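Local coordinates for protein 2,3-dihydroxy-2,3-dihydrophenylpropionate dehydrogenase (Pseudomonas sp. MC1, PDB 5XTF) that catalyses the NAD+-dependent oxidation of naphthalene cis-dihydrodiol to 1,2-dihydroxynaphthalene in the breakdown of aromatic hydrocarbons, as a tetrameric short-chain dehydrogenase, at residues S27-A31 against A103-I107; H81-E85 against S138-A142; I128-V133 against C171-K176; T157-H163 against K176-L180; L234-G238 against D270-A274. All coordinates share one frame; numbering follows the deposited sequence.

In the fold
All lie in one Rossmann-type domain with a parallel seven-stranded sheet. Contact 1 joins the ends of strands 25-28 and 100-103. Contacts 2 and 3, centres about 18 Å apart, share helix 118-150, whose earlier turns pack on helix 170-190 and later turns on helix 81-95; both touch a second subunit. Contact 4 shares Lys176 with contact 3, their centres about 9 Å apart. Segments of contacts 2 and 3, and of 3 and 4, alternate along the chain. Bonds of Asn104 to Thr157 and Ile107 to Asn132 tie the loop holding Asn104 to the parts round Lys176, both NAD+-binding residues. Contact 5 comes last, touches contact 4 and a third subunit, its centre about 24 Å from that of contact 1.

Contact 1: residues S27-A31 against A103-I107; sequences SITGA and ANAGI
Ala103, the last residue of strand 100-103, places its CA 3.8 Å from Thr29 OG1 and starts a short loop that wraps round this hydroxyl. The backbone N of Asn104 then donates to Thr29 OG1 at 3.0 Å in an almost straight bond (177°), while its side-chain ND2 makes a weak, long bond to Thr29 O. The other end of the amide, OD1, is held by Thr157 OG1. Ala105 follows with a second backbone bond, its N lying 3.1 Å from Thr29 OG1, so a single oxygen accepts two successive N-H groups. Thr29 can do this because its OG1 sits between its own backbone N and carbonyl carbon (chi1 79°). The Ala105 methyl rests on Gly30, with CB 3.5 Å from Gly30 N, and also touches Val78. Here the chains come very near, the CA atoms of Gly30 and Ala105 being 3.7 Å apart; a CB on Gly30 would probably clash with Ala105 CA and Asn104 ND2, and the positive phi of Gly30 by itself favours glycine. The arrangement is the one in which the TGxxxGxG turn of short-chain dehydrogenases is tied to the Asn-Ala-Gly loop, where Asn104 binds NAD+.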
loop_
_atom_site.group_PDB
_atom_site.type_symbol
_atom_site.label_atom_id
_atom_site.label_comp_id
_atom_site.label_asym_id
_atom_site.label_seq_id
_atom_site.Cartn_x
_atom_site.Cartn_y
_atom_site.Cartn_z
ATOM N N SER B 27 11.125 -10.735 -25.613
ATOM C CA SER B 27 11.208 -9.520 -26.403
ATOM C C SER B 27 11.218 -8.300 -25.485
ATOM O O SER B 27 10.333 -8.157 -24.642
ATOM C CB SER B 27 10.036 -9.448 -27.366
ATOM O OG SER B 27 10.177 -8.298 -28.154
ATOM N N ILE B 28 12.185 -7.403 -25.688
ATOM C CA ILE B 28 12.541 -6.347 -24.737
ATOM C C ILE B 28 12.495 -4.988 -25.440
ATOM O O ILE B 28 13.247 -4.771 -26.390
ATOM C CB ILE B 28 13.950 -6.599 -24.163
ATOM C CG1 ILE B 28 14.042 -8.019 -23.590
ATOM C CG2 ILE B 28 14.350 -5.524 -23.150
ATOM C CD1 ILE B 28 15.453 -8.497 -23.269
ATOM N N THR B 29 11.638 -4.068 -24.975
ATOM C CA THR B 29 11.736 -2.670 -25.410
ATOM C C THR B 29 12.717 -1.896 -24.517
ATOM O O THR B 29 13.128 -2.360 -23.449
ATOM C CB THR B 29 10.382 -1.946 -25.399
ATOM O OG1 THR B 29 10.056 -1.560 -24.053
ATOM C CG2 THR B 29 9.264 -2.801 -25.982
ATOM N N GLY B 30 13.072 -0.687 -24.947
ATOM C CA GLY B 30 14.093 0.076 -24.234
ATOM C C GLY B 30 15.420 -0.646 -24.095
ATOM O O GLY B 30 16.071 -0.551 -23.050
ATOM N N ALA B 31 15.860 -1.345 -25.139
ATOM C CA ALA B 31 16.926 -2.338 -25.005
ATOM C C ALA B 31 18.328 -1.831 -25.349
ATOM O O ALA B 31 19.294 -2.591 -25.216
ATOM C CB ALA B 31 16.603 -3.554 -25.876
ATOM N N ALA B 103 8.173 -4.790 -21.176
ATOM C CA ALA B 103 7.951 -3.402 -21.549
ATOM C C ALA B 103 8.772 -2.554 -20.594
ATOM O O ALA B 103 8.487 -2.515 -19.393
ATOM C CB ALA B 103 6.468 -3.060 -21.479
ATOM N N ASN B 104 9.786 -1.873 -21.123
ATOM C CA ASN B 104 10.797 -1.243 -20.284
ATOM C C ASN B 104 11.210 0.141 -20.746
ATOM O O ASN B 104 11.776 0.888 -19.941
ATOM C CB ASN B 104 12.046 -2.143 -20.197
ATOM C CG ASN B 104 13.263 -1.428 -19.650
ATOM O OD1 ASN B 104 13.304 -1.041 -18.474
ATOM N ND2 ASN B 104 14.268 -1.242 -20.500
ATOM N N ALA B 105 10.973 0.514 -21.998
ATOM C CA ALA B 105 11.394 1.829 -22.459
ATOM C C ALA B 105 10.760 2.906 -21.581
ATOM O O ALA B 105 9.565 2.858 -21.282
ATOM C CB ALA B 105 11.025 2.017 -23.937
ATOM N N GLY B 106 11.578 3.843 -21.102
ATOM C CA GLY B 106 11.092 4.866 -20.202
ATOM C C GLY B 106 11.718 6.212 -20.507
ATOM O O GLY B 106 12.684 6.310 -21.268
ATOM N N ILE B 107 11.137 7.253 -19.902
ATOM C CA ILE B 107 11.671 8.608 -19.977
ATOM C C ILE B 107 11.397 9.300 -18.651
ATOM O O ILE B 107 10.396 9.027 -17.983
ATOM C CB ILE B 107 11.074 9.413 -21.163
ATOM C CG1 ILE B 107 11.876 10.684 -21.421
ATOM C CG2 ILE B 107 9.632 9.801 -20.908
ATOM C CD1 ILE B 107 11.315 11.510 -22.552
#

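Contact 2: residues H81-E85 against S138-A142; sequences HATNE and SGISA
His81 and Ser138 make the direct polar link of this helix pair: ND1 of His81 and OG of Ser138 lie 2.6 Å apart in a nearly straight hydrogen bond (174°) at the edge of the ring, close to its plane. Either atom could be the donor. The imidazole reaches across because its CG is anti to the backbone N (chi1 -175°), which swings the ring off its own helix toward the other one. Water 1 prolongs the polar link. It lies in the ring plane, 2.9 Å from His81 NE2, and donates to Ser141 OG at 3.0 Å, so both ring nitrogens are engaged by the opposite helix, one directly and one through solvent. Such a two-ended hold probably fixes the rotation of the imidazole.

Apolar contact centres on the Ala142 methyl, which rests against the backbone of Asn84 and Glu85 and the Glu85 side chain; its CB is 4.0 Å from Glu85 N and 4.1 Å from Glu85 CG. The Asn84 side chain is directed at Ser138 and Gly139.

The axes of the two segments approach to 8.8 Å, with 42° between their directions. They belong to helices 81-95 and 118-150, which lead into and out of strand 100-103 of the central sheet, and Trp118 of a neighbouring subunit stacks on the His81 ring, also packing against Ser138 and Ser141.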
loop_
_atom_site.group_PDB
_atom_site.type_symbol
_atom_site.label_atom_id
_atom_site.label_comp_id
_atom_site.label_asym_id
_atom_site.label_seq_id
_atom_site.Cartn_x
_atom_site.Cartn_y
_atom_site.Cartn_z
ATOM N N HIS B 81 2.613 2.379 -32.728
ATOM C CA HIS B 81 2.064 1.038 -32.542
ATOM C C HIS B 81 2.615 0.055 -33.572
ATOM O O HIS B 81 2.993 -1.072 -33.224
ATOM C CB HIS B 81 0.532 1.079 -32.602
ATOM C CG HIS B 81 -0.109 -0.236 -32.310
ATOM N ND1 HIS B 81 0.099 -0.915 -31.127
ATOM C CD2 HIS B 81 -0.936 -1.014 -33.050
ATOM C CE1 HIS B 81 -0.569 -2.054 -31.150
ATOM N NE2 HIS B 81 -1.208 -2.138 -32.305
ATOM N N ALA B 82 2.691 0.472 -34.838
ATOM C CA ALA B 82 3.201 -0.402 -35.890
ATOM C C ALA B 82 4.607 -0.896 -35.586
ATOM O O ALA B 82 4.946 -2.036 -35.927
ATOM C CB ALA B 82 3.173 0.326 -37.235
ATOM N N THR B 83 5.434 -0.068 -34.943
ATOM C CA THR B 83 6.762 -0.529 -34.548
ATOM C C THR B 83 6.679 -1.687 -33.550
ATOM O O THR B 83 7.445 -2.662 -33.648
ATOM C CB THR B 83 7.565 0.635 -33.960
ATOM O OG1 THR B 83 7.819 1.618 -34.976
ATOM C CG2 THR B 83 8.886 0.135 -33.370
ATOM N N ASN B 84 5.758 -1.596 -32.579
ATOM C CA ASN B 84 5.560 -2.688 -31.627
ATOM C C ASN B 84 5.083 -3.949 -32.338
ATOM O O ASN B 84 5.532 -5.054 -32.023
ATOM C CB ASN B 84 4.537 -2.287 -30.550
ATOM C CG ASN B 84 5.037 -1.192 -29.639
ATOM O OD1 ASN B 84 4.514 -0.076 -29.639
ATOM N ND2 ASN B 84 6.030 -1.507 -28.840
ATOM N N GLU B 85 4.146 -3.804 -33.280
ATOM C CA GLU B 85 3.728 -4.947 -34.085
ATOM C C GLU B 85 4.907 -5.532 -34.858
ATOM O O GLU B 85 5.088 -6.756 -34.911
ATOM C CB GLU B 85 2.604 -4.522 -35.025
ATOM C CG GLU B 85 1.313 -4.202 -34.284
ATOM C CD GLU B 85 0.254 -3.565 -35.172
ATOM O OE1 GLU B 85 0.621 -2.817 -36.113
ATOM O OE2 GLU B 85 -0.945 -3.831 -34.939
ATOM N N SER B 138 0.437 -0.426 -25.713
ATOM C CA SER B 138 0.618 -0.766 -27.127
ATOM C C SER B 138 1.438 -2.046 -27.301
ATOM O O SER B 138 1.029 -2.961 -28.027
ATOM C CB SER B 138 1.264 0.412 -27.857
ATOM O OG SER B 138 1.599 0.090 -29.203
ATOM N N GLY B 139 2.587 -2.140 -26.624
ATOM C CA GLY B 139 3.368 -3.368 -26.667
ATOM C C GLY B 139 2.588 -4.596 -26.230
ATOM O O GLY B 139 2.668 -5.653 -26.866
ATOM N N ILE B 140 1.823 -4.482 -25.140
ATOM C CA ILE B 140 1.088 -5.642 -24.636
ATOM C C ILE B 140 -0.039 -6.032 -25.594
ATOM O O ILE B 140 -0.258 -7.225 -25.866
ATOM C CB ILE B 140 0.571 -5.362 -23.214
ATOM C CG1 ILE B 140 1.750 -5.350 -22.238
ATOM C CG2 ILE B 140 -0.499 -6.373 -22.821
ATOM C CD1 ILE B 140 1.481 -4.637 -20.967
ATOM N N SER B 141 -0.768 -5.042 -26.118
ATOM C CA SER B 141 -1.752 -5.301 -27.167
ATOM C C SER B 141 -1.133 -6.058 -28.345
ATOM O O SER B 141 -1.703 -7.035 -28.846
ATOM C CB SER B 141 -2.342 -3.972 -27.636
ATOM O OG SER B 141 -3.200 -4.150 -28.740
ATOM N N ALA B 142 0.049 -5.641 -28.782
ATOM C CA ALA B 142 0.690 -6.316 -29.907
ATOM C C ALA B 142 1.203 -7.707 -29.538
ATOM O O ALA B 142 1.274 -8.586 -30.406
ATOM C CB ALA B 142 1.830 -5.458 -30.438
HETATM O O HOH W 1 -2.517 -4.649 -31.595
#

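Contact 3: residues I128-V133 against C171-K176; sequences IFDINV and CYIASK
Ser175 fits as a knob into a hole lined by Ile128, Phe129, Asn132 and Val133. Its CB stands over the face of the Phe129 ring, 4.1 Å from the centroid and only 11° off the normal, a CH-pi contact. At the ring edge Phe129 CZ meets the Ala174 methyl, while Ile128 CD1 presses on Cys171 CB at 3.6 Å.

Polar interaction runs through the same serine. Asn132 ND2 donates to Ser175 OG at 3.2 Å, the oxygen lying in the amide plane, and OG donates in turn to Tyr172 O, 2.8 Å away. With chi1 at 73°, OG turns back over its own helix and can serve both partners. The second helix carries the YxxxK motif of short-chain dehydrogenases, Tyr172 and Lys176, while Asn132 sits in a wider pi-type turn of helix 118-150. Replacing Ser175 with an alanine removes the hydroxyl, and Asn132 ND2 would probably lose its bond across the interface while Tyr172 O lost its second donor.

The Asn132 amide crosses the Tyr172 ring at about a right angle, the planes 88° apart; its OD1 takes the backbone N of Ile107. Water 2 donates to Asn132 O at 2.8 Å and approaches Lys176 NZ, a nitrogen bonded mainly to Ala158 O, though that water-to-lysine distance is doubtfully short.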
loop_
_atom_site.group_PDB
_atom_site.type_symbol
_atom_site.label_atom_id
_atom_site.label_comp_id
_atom_site.label_asym_id
_atom_site.label_seq_id
_atom_site.Cartn_x
_atom_site.Cartn_y
_atom_site.Cartn_z
ATOM N N ILE B 128 5.594 12.014 -21.396
ATOM C CA ILE B 128 5.793 11.061 -20.308
ATOM C C ILE B 128 4.759 9.948 -20.383
ATOM O O ILE B 128 5.099 8.758 -20.322
ATOM C CB ILE B 128 5.761 11.782 -18.951
ATOM C CG1 ILE B 128 7.087 12.498 -18.729
ATOM C CG2 ILE B 128 5.509 10.800 -17.818
ATOM C CD1 ILE B 128 6.924 13.857 -18.198
ATOM N N PHE B 129 3.492 10.307 -20.572
ATOM C CA PHE B 129 2.460 9.280 -20.544
ATOM C C PHE B 129 2.424 8.451 -21.826
ATOM O O PHE B 129 2.096 7.256 -21.772
ATOM C CB PHE B 129 1.111 9.918 -20.232
ATOM C CG PHE B 129 0.898 10.126 -18.755
ATOM C CD1 PHE B 129 1.517 11.170 -18.094
ATOM C CD2 PHE B 129 0.116 9.235 -18.019
ATOM C CE1 PHE B 129 1.344 11.337 -16.722
ATOM C CE2 PHE B 129 -0.058 9.391 -16.649
ATOM C CZ PHE B 129 0.552 10.453 -16.003
ATOM N N ASP B 130 2.786 9.044 -22.974
ATOM C CA ASP B 130 2.910 8.251 -24.192
ATOM C C ASP B 130 3.964 7.160 -24.039
ATOM O O ASP B 130 3.748 6.017 -24.463
ATOM C CB ASP B 130 3.242 9.144 -25.385
ATOM C CG ASP B 130 2.035 9.875 -25.906
ATOM O OD1 ASP B 130 0.915 9.390 -25.631
ATOM O OD2 ASP B 130 2.197 10.928 -26.572
ATOM N N ILE B 131 5.095 7.481 -23.418
ATOM C CA ILE B 131 6.211 6.538 -23.342
ATOM C C ILE B 131 6.099 5.622 -22.135
ATOM O O ILE B 131 6.278 4.406 -22.247
ATOM C CB ILE B 131 7.551 7.295 -23.317
ATOM C CG1 ILE B 131 7.793 8.015 -24.635
ATOM C CG2 ILE B 131 8.679 6.326 -23.019
ATOM C CD1 ILE B 131 9.000 8.936 -24.588
ATOM N N ASN B 132 5.865 6.195 -20.955
ATOM C CA ASN B 132 5.884 5.409 -19.728
ATOM C C ASN B 132 4.607 4.620 -19.499
ATOM O O ASN B 132 4.621 3.710 -18.674
ATOM C CB ASN B 132 6.128 6.301 -18.515
ATOM C CG ASN B 132 7.468 6.982 -18.560
ATOM O OD1 ASN B 132 8.326 6.648 -19.384
ATOM N ND2 ASN B 132 7.671 7.930 -17.664
ATOM N N VAL B 133 3.518 4.923 -20.206
ATOM C CA VAL B 133 2.248 4.251 -19.955
ATOM C C VAL B 133 1.593 3.783 -21.245
ATOM O O VAL B 133 1.348 2.586 -21.417
ATOM C CB VAL B 133 1.277 5.150 -19.170
ATOM C CG1 VAL B 133 -0.023 4.383 -18.878
ATOM C CG2 VAL B 133 1.924 5.656 -17.874
ATOM N N CYS B 171 4.551 14.605 -12.941
ATOM C CA CYS B 171 4.225 13.825 -14.135
ATOM C C CYS B 171 4.861 12.445 -14.062
ATOM O O CYS B 171 4.177 11.425 -14.215
ATOM C CB CYS B 171 4.681 14.546 -15.404
ATOM S SG CYS B 171 3.911 16.167 -15.618
ATOM N N TYR B 172 6.172 12.398 -13.816
ATOM C CA TYR B 172 6.859 11.115 -13.754
ATOM C C TYR B 172 6.245 10.224 -12.687
ATOM O O TYR B 172 5.959 9.051 -12.950
ATOM C CB TYR B 172 8.355 11.320 -13.496
ATOM C CG TYR B 172 9.168 10.030 -13.530
ATOM C CD1 TYR B 172 9.582 9.463 -14.741
ATOM C CD2 TYR B 172 9.528 9.382 -12.349
ATOM C CE1 TYR B 172 10.324 8.280 -14.771
ATOM C CE2 TYR B 172 10.277 8.198 -12.376
ATOM C CZ TYR B 172 10.669 7.659 -13.585
ATOM O OH TYR B 172 11.396 6.491 -13.573
ATOM N N ILE B 173 5.999 10.768 -11.491
ATOM C CA ILE B 173 5.493 9.936 -10.407
ATOM C C ILE B 173 4.097 9.430 -10.730
ATOM O O ILE B 173 3.761 8.273 -10.445
ATOM C CB ILE B 173 5.541 10.699 -9.074
ATOM C CG1 ILE B 173 6.996 10.885 -8.660
ATOM C CG2 ILE B 173 4.799 9.935 -8.006
ATOM C CD1 ILE B 173 7.184 11.617 -7.387
ATOM N N ALA B 174 3.279 10.269 -11.372
ATOM C CA ALA B 174 1.939 9.841 -11.759
ATOM C C ALA B 174 2.000 8.753 -12.824
ATOM O O ALA B 174 1.221 7.794 -12.786
ATOM C CB ALA B 174 1.133 11.043 -12.245
ATOM N N SER B 175 2.926 8.868 -13.778
ATOM C CA SER B 175 3.023 7.833 -14.804
ATOM C C SER B 175 3.484 6.513 -14.199
ATOM O O SER B 175 2.996 5.443 -14.572
ATOM C CB SER B 175 3.967 8.257 -15.931
ATOM O OG SER B 175 5.334 8.236 -15.544
ATOM N N LYS B 176 4.407 6.571 -13.254
ATOM C CA LYS B 176 4.885 5.340 -12.645
ATOM C C LYS B 176 3.848 4.726 -11.716
ATOM O O LYS B 176 3.823 3.503 -11.551
ATOM C CB LYS B 176 6.202 5.618 -11.929
ATOM C CG LYS B 176 7.354 5.814 -12.954
ATOM C CD LYS B 176 7.504 4.565 -13.852
ATOM C CE LYS B 176 8.708 4.665 -14.774
ATOM N NZ LYS B 176 8.869 3.407 -15.571
HETATM O O HOH W 2 6.994 3.324 -17.226
#

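Contact 4: residues T157-H163 against K176-L180; sequences TASVSSH and KHAVL
One face of the His177 ring carries the carbonyl oxygen of Ser162, 3.0 Å above the plane and offset toward the rim, a contact that is not a hydrogen bond. Ser161 O approaches obliquely. The ring nitrogens look elsewhere, ND1 to Ile173 O and NE2 to Lys184 of a neighbouring subunit. Over one face of the His163 ring lies Ser162 CB, while Leu180 CD2 approaches His163 CE1 at a slant, 3.9 Å away; His163 NE2 is hydrogen-bonded to Ser200 OG.

Ser162 also donates from OG to Lys176 O at 2.9 Å, coming from well above the carbonyl plane. The loop that follows strand 153-157 is folded by an ST turn, in which Ser159 OG accepts from Ser161 N, and the same hydroxyl bonds Tyr172 OH, the tyrosine of the YxxxK motif. Lys176, an NAD+-binding residue, bends at chi2 (-58°) and then runs out extended past Ser159, whose CB is tightly packed at 3.5 Å from Lys176 CG. Its NZ reaches Ala158 O at 3.0 Å, 53° out of the carbonyl plane, and more weakly Thr157 O at 3.2 Å. A methionine in place of Lys176 lacks the terminal amine, and Ala158 O would probably be left without this donor. Alongside, Ala158 CB meets Val179 CG1, a loose apolar touch of 4.3 Å.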
loop_
_atom_site.group_PDB
_atom_site.type_symbol
_atom_site.label_atom_id
_atom_site.label_comp_id
_atom_site.label_asym_id
_atom_site.label_seq_id
_atom_site.Cartn_x
_atom_site.Cartn_y
_atom_site.Cartn_z
ATOM N N THR B 157 8.618 -2.477 -16.498
ATOM C CA THR B 157 9.479 -1.685 -15.637
ATOM C C THR B 157 8.629 -0.578 -15.011
ATOM O O THR B 157 8.100 0.296 -15.714
ATOM C CB THR B 157 10.658 -1.116 -16.430
ATOM O OG1 THR B 157 11.502 -2.185 -16.890
ATOM C CG2 THR B 157 11.469 -0.155 -15.583
ATOM N N ALA B 158 8.451 -0.652 -13.694
ATOM C CA ALA B 158 7.855 0.427 -12.922
ATOM C C ALA B 158 8.984 1.335 -12.462
ATOM O O ALA B 158 9.836 1.701 -13.276
ATOM C CB ALA B 158 7.046 -0.128 -11.749
ATOM N N SER B 159 9.036 1.668 -11.171
ATOM C CA SER B 159 10.020 2.618 -10.652
ATOM C C SER B 159 9.852 2.737 -9.137
ATOM O O SER B 159 8.793 2.411 -8.586
ATOM C CB SER B 159 9.859 3.993 -11.329
ATOM O OG SER B 159 10.731 4.966 -10.796
ATOM N N VAL B 160 10.907 3.208 -8.461
ATOM C CA VAL B 160 10.733 3.579 -7.055
ATOM C C VAL B 160 9.734 4.716 -6.953
ATOM O O VAL B 160 9.044 4.864 -5.933
ATOM C CB VAL B 160 12.077 3.951 -6.387
ATOM C CG1 VAL B 160 12.646 5.223 -6.980
ATOM C CG2 VAL B 160 11.901 4.107 -4.870
ATOM N N SER B 161 9.624 5.525 -8.011
ATOM C CA SER B 161 8.621 6.575 -8.104
ATOM C C SER B 161 7.200 6.030 -8.157
ATOM O O SER B 161 6.249 6.810 -8.019
ATOM C CB SER B 161 8.887 7.437 -9.338
ATOM O OG SER B 161 10.044 8.250 -9.169
ATOM N N SER B 162 7.031 4.722 -8.369
ATOM C CA SER B 162 5.710 4.118 -8.255
ATOM C C SER B 162 5.225 4.036 -6.808
ATOM O O SER B 162 4.030 3.830 -6.589
ATOM C CB SER B 162 5.715 2.713 -8.858
ATOM O OG SER B 162 6.203 2.716 -10.184
ATOM N N HIS B 163 6.115 4.171 -5.825
ATOM C CA HIS B 163 5.775 3.971 -4.416
ATOM C C HIS B 163 6.032 5.195 -3.554
ATOM O O HIS B 163 5.242 5.477 -2.652
ATOM C CB HIS B 163 6.565 2.771 -3.839
ATOM C CG HIS B 163 6.677 1.616 -4.785
ATOM N ND1 HIS B 163 5.628 0.757 -5.038
ATOM C CD2 HIS B 163 7.699 1.205 -5.575
ATOM C CE1 HIS B 163 6.006 -0.146 -5.929
ATOM N NE2 HIS B 163 7.256 0.109 -6.274
ATOM N N LYS B 176 4.407 6.571 -13.254
ATOM C CA LYS B 176 4.885 5.340 -12.645
ATOM C C LYS B 176 3.848 4.726 -11.716
ATOM O O LYS B 176 3.823 3.503 -11.551
ATOM C CB LYS B 176 6.202 5.618 -11.929
ATOM C CG LYS B 176 7.354 5.814 -12.954
ATOM C CD LYS B 176 7.504 4.565 -13.852
ATOM C CE LYS B 176 8.708 4.665 -14.774
ATOM N NZ LYS B 176 8.869 3.407 -15.571
ATOM N N HIS B 177 2.966 5.538 -11.120
ATOM C CA HIS B 177 1.837 4.956 -10.405
ATOM C C HIS B 177 0.842 4.309 -11.357
ATOM O O HIS B 177 0.270 3.259 -11.043
ATOM C CB HIS B 177 1.150 6.012 -9.549
ATOM C CG HIS B 177 1.817 6.232 -8.233
ATOM N ND1 HIS B 177 3.017 6.905 -8.111
ATOM C CD2 HIS B 177 1.461 5.860 -6.980
ATOM C CE1 HIS B 177 3.366 6.940 -6.838
ATOM N NE2 HIS B 177 2.439 6.316 -6.132
ATOM N N ALA B 178 0.614 4.913 -12.523
ATOM C CA ALA B 178 -0.267 4.277 -13.496
ATOM C C ALA B 178 0.234 2.879 -13.871
ATOM O O ALA B 178 -0.569 1.954 -14.038
ATOM C CB ALA B 178 -0.420 5.171 -14.729
ATOM N N VAL B 179 1.558 2.687 -13.960
ATOM C CA VAL B 179 2.083 1.354 -14.288
ATOM C C VAL B 179 1.684 0.337 -13.217
ATOM O O VAL B 179 1.241 -0.774 -13.537
ATOM C CB VAL B 179 3.614 1.389 -14.499
ATOM C CG1 VAL B 179 4.117 0.020 -14.826
ATOM C CG2 VAL B 179 3.981 2.362 -15.637
ATOM N N LEU B 180 1.784 0.710 -11.936
ATOM C CA LEU B 180 1.257 -0.148 -10.876
ATOM C C LEU B 180 -0.186 -0.518 -11.131
ATOM O O LEU B 180 -0.602 -1.647 -10.856
ATOM C CB LEU B 180 1.337 0.538 -9.521
ATOM C CG LEU B 180 2.699 0.911 -8.975
ATOM C CD1 LEU B 180 2.498 1.336 -7.525
ATOM C CD2 LEU B 180 3.657 -0.253 -9.082
#

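Contact 5: residues L234-G238 against D270-A274; sequences LTPLG and DGGMA
Pro236 lays its ring against the backbone of Gly271 and Gly272, with CD 3.2 Å from Gly271 O and CG 3.3 Å from Gly272 O. Two beta turns meet here: a type I turn from Thr235 to Gly238 and a type I' turn from Asp270 to Met273, the latter just after strand 266-269 of the Rossmann sheet. They are joined by one hydrogen bond, from Leu237 N to Gly271 O at 3.0 Å, with an N-H...O angle of 150°. Pro236 N, also near this oxygen, has no hydrogen to give.

Both glycines have positive phi. A CB on Gly271 would probably clash with Thr235 OG1; at Gly272 it would be tight against Pro236 CB and jammed against the preceding carbonyl O. Thr235 adds a methyl contact, its CG2 reaching Met273 CE at 3.6 Å, where the methionine chain curls back at chi3 (-32°). Thr235 OG1 is hydrogen-bonded to Phe239 O. A third subunit packs on the pair, Phe261 of that subunit on Thr235 and its Ala191 on Pro236.

Asp270 shapes the second turn from within. Its OD1 accepts from Gly272 N at 3.0 Å, making an Asx turn, and OD2 takes Ala274 N at 3.2 Å from above the carboxylate plane, 64° out of it.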
loop_
_atom_site.group_PDB
_atom_site.type_symbol
_atom_site.label_atom_id
_atom_site.label_comp_id
_atom_site.label_asym_id
_atom_site.label_seq_id
_atom_site.Cartn_x
_atom_site.Cartn_y
_atom_site.Cartn_z
ATOM N N LEU B 234 23.118 7.804 -3.350
ATOM C CA LEU B 234 22.722 7.803 -1.946
ATOM C C LEU B 234 21.425 7.022 -1.749
ATOM O O LEU B 234 20.352 7.452 -2.181
ATOM C CB LEU B 234 22.564 9.244 -1.428
ATOM C CG LEU B 234 22.297 9.516 0.067
ATOM C CD1 LEU B 234 20.811 9.411 0.435
ATOM C CD2 LEU B 234 23.155 8.615 0.969
ATOM N N THR B 235 21.532 5.867 -1.102
ATOM C CA THR B 235 20.387 5.044 -0.726
ATOM C C THR B 235 20.631 4.578 0.705
ATOM O O THR B 235 21.751 4.739 1.206
ATOM C CB THR B 235 20.225 3.849 -1.679
ATOM O OG1 THR B 235 21.353 2.961 -1.554
ATOM C CG2 THR B 235 20.116 4.315 -3.124
ATOM N N PRO B 236 19.638 4.019 1.405
ATOM C CA PRO B 236 19.949 3.394 2.706
ATOM C C PRO B 236 21.047 2.333 2.635
ATOM O O PRO B 236 21.831 2.210 3.583
ATOM C CB PRO B 236 18.604 2.795 3.139
ATOM C CG PRO B 236 17.581 3.663 2.465
ATOM C CD PRO B 236 18.187 4.047 1.139
ATOM N N LEU B 237 21.145 1.568 1.544
ATOM C CA LEU B 237 22.215 0.577 1.440
ATOM C C LEU B 237 23.563 1.195 1.097
ATOM O O LEU B 237 24.554 0.471 0.993
ATOM C CB LEU B 237 21.866 -0.507 0.414
ATOM C CG LEU B 237 20.794 -1.506 0.869
ATOM C CD1 LEU B 237 20.667 -2.632 -0.137
ATOM C CD2 LEU B 237 21.063 -2.067 2.269
ATOM N N GLY B 238 23.618 2.506 0.909
ATOM C CA GLY B 238 24.873 3.209 0.886
ATOM C C GLY B 238 25.560 3.292 -0.453
ATOM O O GLY B 238 26.708 3.744 -0.507
ATOM N N ASP B 270 15.763 -1.205 -4.967
ATOM C CA ASP B 270 16.023 0.227 -4.900
ATOM C C ASP B 270 16.981 0.611 -3.780
ATOM O O ASP B 270 17.052 1.793 -3.423
ATOM C CB ASP B 270 14.711 0.977 -4.697
ATOM C CG ASP B 270 13.932 0.491 -3.468
ATOM O OD1 ASP B 270 14.454 -0.344 -2.679
ATOM O OD2 ASP B 270 12.785 0.962 -3.281
ATOM N N GLY B 271 17.688 -0.351 -3.192
ATOM C CA GLY B 271 18.608 -0.035 -2.122
ATOM C C GLY B 271 17.949 0.526 -0.887
ATOM O O GLY B 271 18.622 1.175 -0.082
ATOM N N GLY B 272 16.648 0.286 -0.714
ATOM C CA GLY B 272 15.909 0.780 0.425
ATOM C C GLY B 272 15.301 2.142 0.232
ATOM O O GLY B 272 14.719 2.678 1.180
ATOM N N MET B 273 15.403 2.708 -0.972
ATOM C CA MET B 273 15.001 4.093 -1.198
ATOM C C MET B 273 13.542 4.325 -0.850
ATOM O O MET B 273 13.185 5.392 -0.345
ATOM C CB MET B 273 15.244 4.479 -2.647
ATOM C CG MET B 273 15.282 5.975 -2.896
ATOM S SD MET B 273 15.876 6.259 -4.574
ATOM C CE MET B 273 16.956 4.834 -4.682
ATOM N N ALA B 274 12.673 3.356 -1.144
ATOM C CA ALA B 274 11.271 3.515 -0.791
ATOM C C ALA B 274 11.099 3.688 0.716
ATOM O O ALA B 274 10.194 4.402 1.160
ATOM C CB ALA B 274 10.465 2.321 -1.308
#